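Local atomic coordinates of NADP-dependent glyceraldehyde-3-phosphate dehydrogenase (Bacillus halodurans, PDB entry 3PRL), a protein that probably oxidises glyceraldehyde 3-phosphate with NADP+ without phosphorylating it, as a tetrameric member of the aldehyde dehydrogenase family. Residues I14-G18 with E209-V214; G154-S160 with N181-P187. One frame throughout, in Å; residues are numbered along the deposited sequence.

Contact 1: residues I14-G18 with E209-V214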
# COMPACT_ATOMS: atom_id res chain seq x y z
N ILE D 14 -20.45 -16.11 -33.46
CA ILE D 14 -20.23 -15.84 -32.04
C ILE D 14 -19.51 -17.00 -31.38
O ILE D 14 -19.60 -18.13 -31.85
CB ILE D 14 -21.55 -15.52 -31.26
CG1 ILE D 14 -22.54 -16.70 -31.27
CG2 ILE D 14 -22.21 -14.25 -31.79
CD1 ILE D 14 -22.53 -17.54 -29.99
N LEU D 15 -18.80 -16.70 -30.29
CA LEU D 15 -18.09 -17.69 -29.51
C LEU D 15 -18.92 -18.15 -28.32
O LEU D 15 -19.32 -17.34 -27.48
CB LEU D 15 -16.77 -17.11 -28.99
CG LEU D 15 -15.85 -18.02 -28.17
CD1 LEU D 15 -15.27 -19.17 -29.00
CD2 LEU D 15 -14.73 -17.19 -27.58
N ARG D 16 -19.15 -19.45 -28.28
CA ARG D 16 -19.66 -20.14 -27.11
C ARG D 16 -18.84 -21.41 -26.88
O ARG D 16 -18.62 -22.18 -27.81
CB ARG D 16 -21.14 -20.50 -27.29
CG ARG D 16 -21.75 -21.11 -26.04
CD ARG D 16 -23.21 -21.53 -26.22
NE ARG D 16 -23.36 -22.51 -27.30
CZ ARG D 16 -23.95 -22.26 -28.46
NH1 ARG D 16 -24.02 -23.21 -29.38
NH2 ARG D 16 -24.48 -21.06 -28.70
N ASN D 17 -18.37 -21.60 -25.65
CA ASN D 17 -17.67 -22.83 -25.22
C ASN D 17 -16.49 -23.28 -26.11
O ASN D 17 -16.27 -24.47 -26.31
CB ASN D 17 -18.68 -23.97 -25.03
CG ASN D 17 -19.73 -23.64 -23.97
OD1 ASN D 17 -19.50 -22.83 -23.07
ND2 ASN D 17 -20.89 -24.28 -24.07
N GLY D 18 -15.75 -22.31 -26.65
CA GLY D 18 -14.57 -22.61 -27.47
C GLY D 18 -14.82 -22.70 -28.96
O GLY D 18 -13.90 -22.50 -29.76
N GLU D 209 -11.75 -22.88 -23.35
CA GLU D 209 -13.19 -22.88 -23.67
C GLU D 209 -14.04 -22.29 -22.54
O GLU D 209 -13.84 -22.63 -21.39
CB GLU D 209 -13.65 -24.31 -23.98
CG GLU D 209 -13.12 -25.31 -22.97
CD GLU D 209 -13.42 -26.75 -23.31
OE1 GLU D 209 -12.99 -27.23 -24.39
OE2 GLU D 209 -14.07 -27.41 -22.47
N GLY D 210 -14.98 -21.41 -22.88
CA GLY D 210 -15.92 -20.84 -21.90
C GLY D 210 -15.53 -19.54 -21.21
O GLY D 210 -16.40 -18.73 -20.87
N ILE D 211 -14.23 -19.33 -20.98
CA ILE D 211 -13.71 -18.14 -20.27
C ILE D 211 -14.22 -16.83 -20.83
O ILE D 211 -14.51 -15.88 -20.08
CB ILE D 211 -12.16 -18.12 -20.28
CG1 ILE D 211 -11.60 -19.45 -19.81
CG2 ILE D 211 -11.61 -16.96 -19.43
CD1 ILE D 211 -12.23 -19.97 -18.54
N ILE D 212 -14.30 -16.79 -22.16
CA ILE D 212 -14.92 -15.72 -22.92
C ILE D 212 -16.04 -16.29 -23.79
O ILE D 212 -15.83 -17.21 -24.59
CB ILE D 212 -13.86 -14.94 -23.79
CG1 ILE D 212 -14.52 -13.81 -24.61
CG2 ILE D 212 -13.05 -15.89 -24.68
CD1 ILE D 212 -14.94 -12.60 -23.78
N GLN D 213 -17.24 -15.74 -23.60
CA GLN D 213 -18.40 -16.01 -24.46
C GLN D 213 -18.86 -14.69 -25.06
O GLN D 213 -18.87 -13.66 -24.37
CB GLN D 213 -19.53 -16.64 -23.64
CG GLN D 213 -19.07 -17.74 -22.68
CD GLN D 213 -18.87 -19.09 -23.34
OE1 GLN D 213 -18.17 -19.21 -24.37
NE2 GLN D 213 -19.49 -20.12 -22.77
N VAL D 214 -19.21 -14.70 -26.35
CA VAL D 214 -19.76 -13.50 -27.01
C VAL D 214 -21.25 -13.67 -27.20
O VAL D 214 -21.71 -14.64 -27.79
CB VAL D 214 -19.10 -13.21 -28.38
CG1 VAL D 214 -19.60 -11.86 -28.95
CG2 VAL D 214 -17.58 -13.23 -28.28
O HOH W 1 -15.47 -19.65 -24.98

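Contact 2: residues G154-S160 with N181-P187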
# COMPACT_ATOMS: atom_id res chain seq x y z
N GLY D 154 -16.81 -14.20 -10.12
CA GLY D 154 -17.50 -15.24 -10.92
C GLY D 154 -17.57 -14.99 -12.43
O GLY D 154 -16.55 -14.94 -13.11
N VAL D 155 -18.79 -14.89 -12.96
CA VAL D 155 -19.00 -14.53 -14.36
C VAL D 155 -19.32 -13.05 -14.45
O VAL D 155 -20.27 -12.57 -13.80
CB VAL D 155 -20.14 -15.38 -15.01
CG1 VAL D 155 -20.34 -14.98 -16.46
CG2 VAL D 155 -19.82 -16.87 -14.94
N VAL D 156 -18.54 -12.32 -15.24
CA VAL D 156 -18.69 -10.87 -15.39
C VAL D 156 -19.35 -10.54 -16.71
O VAL D 156 -18.92 -11.04 -17.76
CB VAL D 156 -17.32 -10.11 -15.23
CG1 VAL D 156 -17.38 -8.66 -15.70
CG2 VAL D 156 -16.84 -10.16 -13.78
N LEU D 157 -20.40 -9.72 -16.65
CA LEU D 157 -21.06 -9.25 -17.86
C LEU D 157 -20.46 -7.92 -18.26
O LEU D 157 -20.52 -6.95 -17.49
CB LEU D 157 -22.58 -9.12 -17.67
CG LEU D 157 -23.31 -8.58 -18.92
CD1 LEU D 157 -23.48 -9.66 -19.96
CD2 LEU D 157 -24.64 -7.95 -18.57
N ALA D 158 -19.84 -7.90 -19.43
CA ALA D 158 -19.20 -6.72 -20.00
C ALA D 158 -20.02 -6.28 -21.18
O ALA D 158 -20.23 -7.05 -22.14
CB ALA D 158 -17.78 -7.04 -20.44
N ILE D 159 -20.49 -5.03 -21.11
CA ILE D 159 -21.33 -4.45 -22.15
C ILE D 159 -20.65 -3.18 -22.64
O ILE D 159 -20.55 -2.20 -21.90
CB ILE D 159 -22.75 -4.12 -21.63
CG1 ILE D 159 -23.24 -5.18 -20.63
CG2 ILE D 159 -23.73 -3.92 -22.83
CD1 ILE D 159 -24.36 -4.67 -19.69
N SER D 160 -20.18 -3.22 -23.87
CA SER D 160 -19.40 -2.12 -24.43
C SER D 160 -20.17 -1.29 -25.49
O SER D 160 -21.13 -1.79 -26.08
CB SER D 160 -18.07 -2.65 -24.96
OG SER D 160 -18.25 -3.52 -26.06
N ASN D 181 -12.02 -14.30 -13.13
CA ASN D 181 -13.45 -14.32 -13.50
C ASN D 181 -13.56 -14.88 -14.91
O ASN D 181 -12.57 -15.03 -15.59
CB ASN D 181 -14.02 -12.90 -13.47
CG ASN D 181 -13.95 -12.26 -12.08
OD1 ASN D 181 -14.83 -12.47 -11.25
ND2 ASN D 181 -12.89 -11.45 -11.83
N THR D 182 -14.78 -15.20 -15.34
CA THR D 182 -15.06 -15.45 -16.75
C THR D 182 -15.96 -14.33 -17.30
O THR D 182 -16.49 -13.52 -16.53
CB THR D 182 -15.61 -16.87 -17.01
OG1 THR D 182 -16.80 -17.08 -16.24
CG2 THR D 182 -14.56 -17.90 -16.61
N VAL D 183 -16.10 -14.27 -18.62
CA VAL D 183 -16.81 -13.16 -19.24
C VAL D 183 -17.93 -13.59 -20.18
O VAL D 183 -17.77 -14.46 -21.06
CB VAL D 183 -15.86 -12.16 -19.94
CG1 VAL D 183 -16.65 -11.10 -20.68
CG2 VAL D 183 -14.94 -11.47 -18.94
N VAL D 184 -19.09 -12.97 -19.98
CA VAL D 184 -20.10 -12.88 -21.02
C VAL D 184 -19.97 -11.49 -21.63
O VAL D 184 -20.16 -10.48 -20.94
CB VAL D 184 -21.51 -13.17 -20.47
CG1 VAL D 184 -22.55 -12.96 -21.54
CG2 VAL D 184 -21.56 -14.59 -19.98
N PHE D 185 -19.57 -11.45 -22.90
CA PHE D 185 -19.31 -10.22 -23.64
C PHE D 185 -20.46 -9.86 -24.59
O PHE D 185 -20.77 -10.61 -25.53
CB PHE D 185 -18.01 -10.34 -24.44
CG PHE D 185 -17.67 -9.11 -25.30
CD1 PHE D 185 -17.90 -7.81 -24.82
CD2 PHE D 185 -17.11 -9.25 -26.57
CE1 PHE D 185 -17.62 -6.68 -25.58
CE2 PHE D 185 -16.79 -8.12 -27.34
CZ PHE D 185 -17.04 -6.83 -26.85
N LYS D 186 -21.08 -8.70 -24.35
CA LYS D 186 -22.11 -8.16 -25.27
C LYS D 186 -21.68 -6.82 -25.88
O LYS D 186 -21.82 -5.79 -25.23
CB LYS D 186 -23.47 -8.01 -24.56
CG LYS D 186 -24.63 -7.43 -25.44
CD LYS D 186 -24.61 -7.97 -26.88
CE LYS D 186 -25.24 -7.01 -27.90
NZ LYS D 186 -24.60 -7.16 -29.26
N PRO D 187 -21.16 -6.83 -27.14
CA PRO D 187 -20.79 -5.56 -27.77
C PRO D 187 -22.00 -4.72 -28.14
O PRO D 187 -23.08 -5.27 -28.29
CB PRO D 187 -20.08 -5.99 -29.07
CG PRO D 187 -20.54 -7.38 -29.32
CD PRO D 187 -20.82 -7.99 -27.98

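Contact 1: residues I14-G18 with E209-V214
Leu15 faces Val214 where two short strands, 14-16 and 212-214, run roughly antiparallel at 137° with their axes 4.8 Å apart, joined by the backbone bond from Val214 N to Leu15 O. The side chain of Gln213 then takes over the bonding. The bend at its second torsion (chi2 -81°) brings its amide up to Asn17. Asn17 N gives its hydrogen to a lone pair of Gln213 OE1 at 2.7 Å, while Gln213 NE2 donates to Asn17 OD1, also at 2.7 Å, from above the carbonyl plane, with the two amides turned 43° apart. Together with a weak bond from Gln213 NE2 to Ala54 O, these fix which way round the amide lies. Nearby, Leu15 CD2 reaches Ile212 CG2 at 3.6 Å, the two side chains crossing nearly at right angles, and Leu15 CB rests on Val214 CG2. A water accepts from Gly18 N and Gly210 N and donates to Ile212 O. One backbone bond and this glutamine-asparagine clasp tie the N-terminal strand to the coenzyme-domain sheet. Strand 19-21 backs Ile14 and Leu15 through Val21 and Trp20, helix 48-65 meets Arg16 and Ile211, and strand 182-186 pairs with Ile211 and Gln213.

Contact 2: residues G154-S160 with N181-P187
Gly154 and Asn181 meet at the start of a parallel strand pair, where Gly154 N donates to Asn181 OD1 at 2.9 Å and Gly154 O receives Thr182 N. From there the ladder runs on in register, with Val156 N on Thr182 O (2.7 Å) and Ala158 N on Val184 O, and with Val184 N and Lys186 N returning bonds to Val156 O and Ala158 O; Ser160 N to Lys186 O is a weak last rung. On one face Val184 spreads its two methyls: CG2 meets Val155 CG1 at 3.7 Å and CG1 meets Leu157 CD1 at 3.8 Å. On the other, Ser160 OG comes in at the edge of the Phe185 ring, 3.3 Å from Phe185 CE1, while Pro187 CD lies over the ring centre, 3.9 Å above its plane. Phe185 CG stands anti to the backbone N (chi1 178°), which carries the ring along its own strand to that serine.

Farther out, Asn181 ND2 donates to Met473 O and Ala176 O, so the amide is held at both ends; an alanine here would probably leave Gly154 N, Met473 O and Ala176 O without the amide that joins them. Thr182 OG1 bonds to Ala58 O, helix 167-178 packs against Val183 and Phe185, and Lys186 NZ makes a weak bond to Pro187 O. Strands 144-159 and 182-186, with helix 167-178 between them, form a beta-alpha-beta unit of the Rossmann-like coenzyme domain. Almost all the hydrogen bonds across the pair are backbone to backbone, which should make it rigid, consistent with holding Ser160 and Lys186 side by side for NADP.

How the contacts relate
From the N terminus the chain first lays down 14-18, and contact 1 closes a long loop when 209-214 returns to it after 190 intervening residues. Contact 2 lies wholly within that span: 154-160 leads into helix 167-178 and comes back as 181-187, a short closure of 20 residues. The two do not cross. They adjoin in one sheet, where strand 212-214 lies next to 182-186, with probable backbone bonds from Val183 N to Ile211 O and from Phe185 N to Gln213 O. Contact 1 thus fastens the N-terminal strand to the coenzyme-domain sheet, in which contact 2 pairs the two strands of a beta-alpha-beta unit; their centres lie about 11 Å apart.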